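Local coordinates for protein CRISPR system Cmr subunit Cmr1-1 (Pyrococcus furiosus, PDB 4W8Z) that binds RNA and, together with Cmr6, caps the type III-B Cmr ribonucleoprotein complex of CRISPR adaptive immunity, at residues E229-G234 / W238-Q243. Sequence-based numbering, arbitrary orientation.
Sequences EVFGPG and WEVLAQ
E239 opens the helical side of this contact by bringing OE1 to the G234 backbone, 3.2 Å from G234 CA. CG stands anti to the backbone N (chi1 -165°) and the chain runs on extended, which carries the carboxylate back toward the helix start; there OE1 accepts a hydrogen bond from K235 N, the residue straight after G234. This ties the backbone just after G234 to the first turn of helix 237-264, while N236 OD1 accepts a hydrogen bond from E239 N.

V240 supplies the apolar part with both branches. CG1, anti to its backbone N (chi1 167°), meets the F231 ring at CZ, 4.1 Å away, and CG2 lies 4.3 Å from G234 CA; the closest CA pair, G234 and V240, is 5.9 Å apart. Beyond it, Q243 sets CB 4.3 Å from F231 CE1, obliquely to the ring, while Q243 OE1 is hydrogen-bonded to R332 NH1. F244 adds an edge-to-face partner to F231, whose backbone pairs with G297.

The contact buries 214 Å² in all. Through F231 the end of strand 226-231 packs on the first turns of helix 237-264, a local beta-alpha connection with a cis peptide before P233 in its loop, within the Cmr1-like C-terminal region of this RAMP-superfamily protein.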
loop_
_atom_site.group_PDB
_atom_site.type_symbol
_atom_site.label_atom_id
_atom_site.label_comp_id
_atom_site.label_asym_id
_atom_site.label_seq_id
_atom_site.Cartn_x
_atom_site.Cartn_y
_atom_site.Cartn_z
ATOM N N GLU A 229 -6.072 -9.686 2.781
ATOM C CA GLU A 229 -5.865 -10.815 3.681
ATOM C C GLU A 229 -4.909 -10.449 4.805
ATOM O O GLU A 229 -4.067 -9.564 4.652
ATOM C CB GLU A 229 -5.312 -12.016 2.916
ATOM C CG GLU A 229 -6.217 -12.535 1.823
ATOM C CD GLU A 229 -5.487 -13.432 0.840
ATOM O OE1 GLU A 229 -6.156 -14.255 0.182
ATOM O OE2 GLU A 229 -4.249 -13.307 0.717
ATOM N N VAL A 230 -5.038 -11.134 5.935
ATOM C CA VAL A 230 -4.115 -10.953 7.049
ATOM C C VAL A 230 -3.648 -12.304 7.594
ATOM O O VAL A 230 -4.280 -13.336 7.361
ATOM C CB VAL A 230 -4.748 -10.149 8.207
ATOM C CG1 VAL A 230 -5.223 -8.782 7.733
ATOM C CG2 VAL A 230 -5.890 -10.935 8.835
ATOM N N PHE A 231 -2.534 -12.291 8.315
ATOM C CA PHE A 231 -2.083 -13.477 9.033
ATOM C C PHE A 231 -1.437 -13.062 10.348
ATOM O O PHE A 231 -0.870 -11.974 10.454
ATOM C CB PHE A 231 -1.113 -14.314 8.182
ATOM C CG PHE A 231 0.229 -13.665 7.935
ATOM C CD1 PHE A 231 1.244 -13.742 8.878
ATOM C CD2 PHE A 231 0.490 -13.020 6.739
ATOM C CE1 PHE A 231 2.478 -13.160 8.650
ATOM C CE2 PHE A 231 1.728 -12.437 6.501
ATOM C CZ PHE A 231 2.721 -12.507 7.461
ATOM N N GLY A 232 -1.528 -13.932 11.345
ATOM C CA GLY A 232 -0.970 -13.647 12.650
ATOM C C GLY A 232 -1.950 -13.916 13.774
ATOM O O GLY A 232 -2.899 -14.680 13.610
ATOM N N PRO A 233 -1.740 -13.268 14.927
ATOM C CA PRO A 233 -0.708 -12.256 15.182
ATOM C C PRO A 233 0.684 -12.847 15.386
ATOM O O PRO A 233 0.807 -14.047 15.622
ATOM C CB PRO A 233 -1.193 -11.593 16.472
ATOM C CG PRO A 233 -1.904 -12.692 17.185
ATOM C CD PRO A 233 -2.577 -13.505 16.117
ATOM N N GLY A 234 1.713 -12.014 15.287
ATOM C CA GLY A 234 3.066 -12.445 15.580
ATOM C C GLY A 234 3.512 -11.948 16.944
ATOM O O GLY A 234 2.803 -11.175 17.594
ATOM N N TRP A 238 8.812 -7.273 13.835
ATOM C CA TRP A 238 9.958 -7.842 13.138
ATOM C C TRP A 238 9.734 -9.306 12.761
ATOM O O TRP A 238 10.215 -9.763 11.726
ATOM C CB TRP A 238 11.225 -7.711 13.989
ATOM C CG TRP A 238 11.787 -6.321 14.064
ATOM C CD1 TRP A 238 11.894 -5.539 15.178
ATOM C CD2 TRP A 238 12.329 -5.550 12.981
ATOM N NE1 TRP A 238 12.468 -4.333 14.858
ATOM C CE2 TRP A 238 12.744 -4.315 13.515
ATOM C CE3 TRP A 238 12.505 -5.786 11.613
ATOM C CZ2 TRP A 238 13.322 -3.319 12.729
ATOM C CZ3 TRP A 238 13.080 -4.796 10.835
ATOM C CH2 TRP A 238 13.480 -3.580 11.395
ATOM N N GLU A 239 8.999 -10.033 13.597
ATOM C CA GLU A 239 8.720 -11.438 13.327
ATOM C C GLU A 239 7.839 -11.574 12.090
ATOM O O GLU A 239 8.048 -12.461 11.262
ATOM C CB GLU A 239 8.049 -12.108 14.527
ATOM C CG GLU A 239 8.058 -13.630 14.454
ATOM C CD GLU A 239 7.105 -14.273 15.443
ATOM O OE1 GLU A 239 5.889 -14.000 15.359
ATOM O OE2 GLU A 239 7.571 -15.050 16.304
ATOM N N VAL A 240 6.858 -10.685 11.972
ATOM C CA VAL A 240 5.977 -10.650 10.811
ATOM C C VAL A 240 6.762 -10.335 9.541
ATOM O O VAL A 240 6.630 -11.026 8.531
ATOM C CB VAL A 240 4.855 -9.612 10.992
ATOM C CG1 VAL A 240 4.138 -9.356 9.673
ATOM C CG2 VAL A 240 3.879 -10.076 12.064
ATOM N N LEU A 241 7.582 -9.291 9.604
ATOM C CA LEU A 241 8.444 -8.916 8.489
ATOM C C LEU A 241 9.375 -10.060 8.091
ATOM O O LEU A 241 9.634 -10.275 6.906
ATOM C CB LEU A 241 9.260 -7.670 8.842
ATOM C CG LEU A 241 8.508 -6.339 8.798
ATOM C CD1 LEU A 241 9.339 -5.222 9.396
ATOM C CD2 LEU A 241 8.115 -6.004 7.367
ATOM N N ALA A 242 9.862 -10.799 9.080
ATOM C CA ALA A 242 10.756 -11.921 8.818
ATOM C C ALA A 242 10.039 -13.044 8.076
ATOM O O ALA A 242 10.647 -13.740 7.265
ATOM C CB ALA A 242 11.354 -12.442 10.119
ATOM N N GLN A 243 8.753 -13.218 8.356
ATOM C CA GLN A 243 7.958 -14.219 7.650
ATOM C C GLN A 243 7.845 -13.868 6.170
ATOM O O GLN A 243 7.992 -14.732 5.304
ATOM C CB GLN A 243 6.566 -14.352 8.273
ATOM C CG GLN A 243 6.498 -15.340 9.430
ATOM C CD GLN A 243 6.697 -16.779 8.978
ATOM O OE1 GLN A 243 6.512 -17.106 7.802
ATOM N NE2 GLN A 243 7.078 -17.646 9.914
#